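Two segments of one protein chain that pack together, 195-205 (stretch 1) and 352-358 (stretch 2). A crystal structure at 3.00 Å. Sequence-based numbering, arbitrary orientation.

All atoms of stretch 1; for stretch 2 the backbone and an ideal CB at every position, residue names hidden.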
ATOM      1  N   ARG A 195     -14.028 -10.262  12.133  1.00 37.99           N
ATOM      2  CA  ARG A 195     -14.845  -9.194  11.624  1.00 41.56           C
ATOM      3  C   ARG A 195     -15.747  -8.686  12.739  1.00 46.23           C
ATOM      4  O   ARG A 195     -15.947  -7.484  12.895  1.00 47.45           O
ATOM      5  CB  ARG A 195     -15.619  -9.685  10.400  1.00 37.79           C
ATOM      6  CG  ARG A 195     -15.198  -8.966   9.102  1.00 44.64           C
ATOM      7  CD  ARG A 195     -13.720  -8.441   9.130  1.00 43.96           C
ATOM      8  NE  ARG A 195     -12.736  -9.506   8.957  1.00 38.17           N
ATOM      9  CZ  ARG A 195     -11.544  -9.535   9.544  1.00 45.89           C
ATOM     10  NH1 ARG A 195     -11.148  -8.562  10.351  1.00 34.06           N
ATOM     11  NH2 ARG A 195     -10.754 -10.573   9.339  1.00 51.68           N
ATOM     12  N   ALA A 196     -16.233  -9.605  13.562  1.00 48.66           N
ATOM     13  CA  ALA A 196     -17.099  -9.255  14.681  1.00 44.17           C
ATOM     14  C   ALA A 196     -16.457  -8.303  15.678  1.00 37.78           C
ATOM     15  O   ALA A 196     -17.135  -7.524  16.307  1.00 47.38           O
ATOM     16  CB  ALA A 196     -17.529 -10.492  15.384  1.00 39.94           C
ATOM     17  N   GLN A 197     -15.148  -8.357  15.824  1.00 39.51           N
ATOM     18  CA  GLN A 197     -14.488  -7.504  16.787  1.00 41.24           C
ATOM     19  C   GLN A 197     -14.184  -6.118  16.276  1.00 53.34           C
ATOM     20  O   GLN A 197     -14.021  -5.175  17.064  1.00 63.97           O
ATOM     21  CB  GLN A 197     -13.164  -8.101  17.207  1.00 39.63           C
ATOM     22  CG  GLN A 197     -13.195  -9.393  17.953  1.00 45.78           C
ATOM     23  CD  GLN A 197     -11.966  -9.505  18.833  1.00 67.14           C
ATOM     24  OE1 GLN A 197     -11.818  -8.747  19.815  1.00 66.64           O
ATOM     25  NE2 GLN A 197     -11.057 -10.423  18.482  1.00 62.92           N
ATOM     26  N   GLU A 198     -14.084  -5.992  14.961  1.00 54.05           N
ATOM     27  CA  GLU A 198     -13.724  -4.712  14.365  1.00 55.12           C
ATOM     28  C   GLU A 198     -14.902  -3.933  13.819  1.00 47.80           C
ATOM     29  O   GLU A 198     -14.825  -2.729  13.634  1.00 47.04           O
ATOM     30  CB  GLU A 198     -12.703  -4.946  13.246  1.00 64.95           C
ATOM     31  CG  GLU A 198     -11.578  -5.904  13.621  1.00 62.12           C
ATOM     32  CD  GLU A 198     -10.916  -6.502  12.414  1.00 64.15           C
ATOM     33  OE1 GLU A 198     -11.655  -6.895  11.483  1.00 65.77           O
ATOM     34  OE2 GLU A 198      -9.673  -6.587  12.405  1.00 44.09           O
ATOM     35  N   VAL A 199     -15.986  -4.634  13.532  1.00 48.82           N
ATOM     36  CA  VAL A 199     -17.174  -3.992  13.009  1.00 36.93           C
ATOM     37  C   VAL A 199     -17.968  -3.472  14.173  1.00 43.93           C
ATOM     38  O   VAL A 199     -18.291  -4.181  15.121  1.00 49.54           O
ATOM     39  CB  VAL A 199     -17.987  -4.962  12.197  1.00 31.66           C
ATOM     40  CG1 VAL A 199     -19.360  -4.472  12.027  1.00 41.68           C
ATOM     41  CG2 VAL A 199     -17.349  -5.123  10.829  1.00 45.41           C
ATOM     42  N   VAL A 200     -18.236  -2.187  14.101  1.00 52.59           N
ATOM     43  CA  VAL A 200     -18.976  -1.466  15.114  1.00 51.40           C
ATOM     44  C   VAL A 200     -20.405  -2.036  15.193  1.00 59.47           C
ATOM     45  O   VAL A 200     -20.990  -2.388  14.169  1.00 61.49           O
ATOM     46  CB  VAL A 200     -18.961   0.002  14.708  1.00 48.28           C
ATOM     47  CG1 VAL A 200     -20.278   0.368  14.060  1.00 29.36           C
ATOM     48  CG2 VAL A 200     -18.539   0.863  15.880  1.00 43.59           C
ATOM     49  N   PRO A 201     -20.995  -2.113  16.402  1.00 64.29           N
ATOM     50  CA  PRO A 201     -22.348  -2.651  16.618  1.00 65.40           C
ATOM     51  C   PRO A 201     -23.466  -2.297  15.612  1.00 70.63           C
ATOM     52  O   PRO A 201     -24.380  -3.096  15.391  1.00 66.07           O
ATOM     53  CB  PRO A 201     -22.654  -2.217  18.042  1.00 62.93           C
ATOM     54  CG  PRO A 201     -21.872  -0.952  18.174  1.00 61.87           C
ATOM     55  CD  PRO A 201     -20.565  -1.355  17.584  1.00 61.49           C
ATOM     56  N   GLY A 202     -23.427  -1.114  15.011  1.00 68.56           N
ATOM     57  CA  GLY A 202     -24.444  -0.815  14.018  1.00 72.15           C
ATOM     58  C   GLY A 202     -24.003  -1.274  12.617  1.00 78.98           C
ATOM     59  O   GLY A 202     -24.834  -1.535  11.737  1.00 76.78           O
ATOM     60  N   GLY A 203     -22.681  -1.392  12.437  1.00 76.55           N
ATOM     61  CA  GLY A 203     -22.036  -1.756  11.170  1.00 60.56           C
ATOM     62  C   GLY A 203     -22.599  -2.817  10.262  1.00 48.40           C
ATOM     63  O   GLY A 203     -23.217  -3.748  10.740  1.00 35.71           O
ATOM     64  N   ARG A 204     -22.368  -2.681   8.953  1.00 51.57           N
ATOM     65  CA  ARG A 204     -22.883  -3.647   7.958  1.00 54.20           C
ATOM     66  C   ARG A 204     -21.759  -4.328   7.153  1.00 52.18           C
ATOM     67  O   ARG A 204     -20.671  -3.766   7.007  1.00 51.92           O
ATOM     68  CB  ARG A 204     -23.823  -2.945   6.968  1.00 57.37           C
ATOM     69  CG  ARG A 204     -24.908  -2.076   7.596  1.00 65.57           C
ATOM     70  CD  ARG A 204     -26.141  -2.879   8.005  1.00 67.11           C
ATOM     71  NE  ARG A 204     -26.813  -3.489   6.859  1.00 69.87           N
ATOM     72  CZ  ARG A 204     -28.102  -3.818   6.836  1.00 71.86           C
ATOM     73  NH1 ARG A 204     -28.878  -3.594   7.895  1.00 59.84           N
ATOM     74  NH2 ARG A 204     -28.615  -4.382   5.750  1.00 78.16           N
ATOM     75  N   MET A 205     -22.028  -5.533   6.640  1.00 40.51           N
ATOM     76  CA  MET A 205     -21.067  -6.283   5.844  1.00 39.52           C
ATOM     77  C   MET A 205     -21.798  -6.907   4.694  1.00 42.78           C
ATOM     78  O   MET A 205     -22.698  -7.684   4.933  1.00 54.71           O
ATOM     79  CB  MET A 205     -20.454  -7.444   6.612  1.00 47.06           C
ATOM     80  CG  MET A 205     -19.322  -7.125   7.549  1.00 55.72           C
ATOM     81  SD  MET A 205     -18.197  -8.552   7.745  1.00 62.09           S
ATOM     82  CE  MET A 205     -19.267  -9.819   8.316  1.00 59.65           C
ATOM     83  N   UNK A 352     -24.676 -12.189   0.847  1.00 42.55           N
ATOM     84  CA  UNK A 352     -25.214 -12.031   2.169  1.00 42.88           C
ATOM     85  C   UNK A 352     -25.045 -10.609   2.664  1.00 55.14           C
ATOM     86  O   UNK A 352     -23.982 -10.019   2.481  1.00 65.66           O
ATOM     87  CB  UNK A 352     -24.548 -13.015   3.133  1.00 42.88           C
ATOM     88  N   UNK A 353     -26.085 -10.036   3.262  1.00 48.88           N
ATOM     89  CA  UNK A 353     -25.930  -8.698   3.821  1.00 50.33           C
ATOM     90  C   UNK A 353     -26.046  -9.009   5.311  1.00 48.25           C
ATOM     91  O   UNK A 353     -26.791  -9.914   5.671  1.00 38.33           O
ATOM     92  CB  UNK A 353     -26.956  -7.683   3.313  1.00 50.33           C
ATOM     93  N   UNK A 354     -25.314  -8.301   6.172  1.00 44.44           N
ATOM     94  CA  UNK A 354     -25.316  -8.644   7.595  1.00 45.90           C
ATOM     95  C   UNK A 354     -25.217  -7.430   8.458  1.00 50.38           C
ATOM     96  O   UNK A 354     -24.938  -6.333   7.958  1.00 54.32           O
ATOM     97  CB  UNK A 354     -24.167  -9.599   7.925  1.00 45.90           C
ATOM     98  N   UNK A 355     -25.460  -7.630   9.758  1.00 49.77           N
ATOM     99  CA  UNK A 355     -25.369  -6.541  10.742  1.00 51.55           C
ATOM    100  C   UNK A 355     -24.702  -7.032  12.011  1.00 45.07           C
ATOM    101  O   UNK A 355     -25.081  -8.055  12.554  1.00 51.56           O
ATOM    102  CB  UNK A 355     -26.755  -5.976  11.062  1.00 51.55           C
ATOM    103  N   UNK A 356     -23.681  -6.328  12.463  1.00 52.43           N
ATOM    104  CA  UNK A 356     -23.034  -6.704  13.703  1.00 60.83           C
ATOM    105  C   UNK A 356     -24.252  -6.519  14.589  1.00 63.94           C
ATOM    106  O   UNK A 356     -24.975  -5.537  14.396  1.00 56.52           O
ATOM    107  CB  UNK A 356     -21.801  -5.884  14.088  1.00 60.83           C
ATOM    108  N   UNK A 357     -24.528  -7.450  15.503  1.00 64.55           N
ATOM    109  CA  UNK A 357     -25.708  -7.278  16.334  1.00 65.41           C
ATOM    110  C   UNK A 357     -25.262  -6.859  17.697  1.00 67.94           C
ATOM    111  O   UNK A 357     -24.559  -5.854  17.825  1.00 55.73           O
ATOM    112  CB  UNK A 357     -26.549  -8.554  16.402  1.00 65.41           C
ATOM    113  N   UNK A 358     -25.696  -7.619  18.700  1.00 86.60           N
ATOM    114  CA  UNK A 358     -25.349  -7.424  20.106  1.00 90.90           C
ATOM    115  C   UNK A 358     -25.246  -5.960  20.545  1.00 92.91           C
ATOM    116  O   UNK A 358     -25.893  -5.066  19.981  1.00 80.13           O
ATOM    117  CB  UNK A 358     -24.018  -8.122  20.392  1.00 90.90           C
TER

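Position 352 has extended backbone angles (-141/135) and a CB pointing sideways, with nothing of stretch 1 within 5.5 Å. Stretch 1 sets no demand here, though a beta-branched residue would suit the strand. It is Val352.

At position 353 the CB again points sideways, 4.4 Å from Arg204 NH2, while its CA approaches Met205 O in a CA-H...O contact. A guanidinium so near favours an acceptor: Ser, Thr, Asn or an acid would all answer it. The residue is Ser353, whose OG accepts a weak hydrogen bond from Arg204 NH2 at 3.4 Å.

Position 354 pairs with Met205 in an antiparallel, hydrogen-bonded bridge. Its N gives a weak bond to Met205 O (3.0 Å), and its O accepts from Met205 N (3.3 Å). Side chains of such a pair leave the same face of the sheet, so the CB lies beside a long, flexible thioether. Leu, Ile, Met or Phe could serve. Leu354 reaches CD1 to within 3.6 Å of Met205 CE, an apolar contact.

Position 355 faces Arg204 as a non-hydrogen-bonded pair and shares its face of the sheet. The CB sits 4.4 Å from Arg204 CD and 4.2 Å from Gly203 O. The aliphatic part of the arginine invites an apolar partner, although an acid could address its charge. Ile355 takes the apolar course: CG1 lies over one face of the Arg204 guanidinium, Ile355 CD1 comes within 3.1 Å of Arg204 NH1, and Ile355 CG2 lies 3.4 Å from Gly202 O.

Position 356 follows the strand, and its N donates to Gly203 O (3.1 Å, 164°), a single backbone hydrogen bond just beyond the last bridge. Its CB points toward stretch 1, tight against Val199 CG1 (3.5 Å) and 3.6 Å from Val200 O. Beyond lie the carbonyls of the helix end and the Ala196 methyl. A slim aliphatic stem is favoured, and a polar, especially cationic, tip would suit the carbonyls; Lys, Arg or Gln fit. Arg356 is deposited. Arg356 CG lies 3.5 Å from Val199 O, and Ala196 CB covers one face of the guanidinium. Arg356 NE is 3.4 Å from Ala196 O, but at a poor angle for a hydrogen bond; NH1 is satisfied elsewhere in the structure.

At position 357 the CB points away into space free of stretch 1, so a long polar chain is easily accommodated; Lys357 is extended beyond chi1.

Position 358 has phi/psi 37/-153, a region easy mainly for Gly, and stretch 1 leaves it unconstrained. It is Ser358, poorly ordered, so these angles deserve little weight.

Stretch 2, residues 352-358: VSLIRKS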
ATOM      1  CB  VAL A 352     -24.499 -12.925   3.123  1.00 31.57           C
ATOM      2  CG1 VAL A 352     -24.897 -12.559   4.520  1.00 38.94           C
ATOM      3  CG2 VAL A 352     -24.839 -14.345   2.830  1.00 32.34           C
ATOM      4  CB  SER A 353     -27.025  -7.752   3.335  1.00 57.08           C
ATOM      5  OG  SER A 353     -26.773  -6.445   3.817  1.00 65.45           O
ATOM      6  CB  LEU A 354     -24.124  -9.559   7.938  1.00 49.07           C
ATOM      7  CG  LEU A 354     -23.856 -10.862   7.138  1.00 59.94           C
ATOM      8  CD1 LEU A 354     -22.421 -11.398   7.402  1.00 42.80           C
ATOM      9  CD2 LEU A 354     -24.915 -11.908   7.495  1.00 39.66           C
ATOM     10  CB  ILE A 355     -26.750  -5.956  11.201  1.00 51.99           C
ATOM     11  CG1 ILE A 355     -27.821  -6.087  10.125  1.00 50.58           C
ATOM     12  CG2 ILE A 355     -26.594  -4.481  11.484  1.00 47.88           C
ATOM     13  CD1 ILE A 355     -29.072  -5.335  10.451  1.00 37.00           C
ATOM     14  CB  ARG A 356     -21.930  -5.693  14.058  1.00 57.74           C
ATOM     15  CG  ARG A 356     -21.316  -5.891  15.422  1.00 52.75           C
ATOM     16  CD  ARG A 356     -20.936  -7.340  15.612  1.00 55.94           C
ATOM     17  NE  ARG A 356     -20.488  -7.590  16.969  1.00 66.39           N
ATOM     18  CZ  ARG A 356     -20.683  -8.731  17.610  1.00 71.23           C
ATOM     19  NH1 ARG A 356     -21.323  -9.735  17.018  1.00 63.68           N
ATOM     20  NH2 ARG A 356     -20.243  -8.859  18.849  1.00 85.64           N
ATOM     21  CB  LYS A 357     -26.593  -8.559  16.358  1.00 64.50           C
ATOM     22  CG  LYS A 357     -26.057  -9.824  17.048  1.00 74.73           C
ATOM     23  CD  LYS A 357     -27.012 -11.043  16.845  1.00 74.58           C
ATOM     24  CE  LYS A 357     -26.538 -12.301  17.597  1.00 74.28           C
ATOM     25  NZ  LYS A 357     -26.937 -13.593  16.936  1.00 79.11           N
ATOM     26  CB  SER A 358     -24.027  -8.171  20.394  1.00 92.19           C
ATOM     27  OG  SER A 358     -23.792  -8.350  21.780  1.00100.69           O
TER
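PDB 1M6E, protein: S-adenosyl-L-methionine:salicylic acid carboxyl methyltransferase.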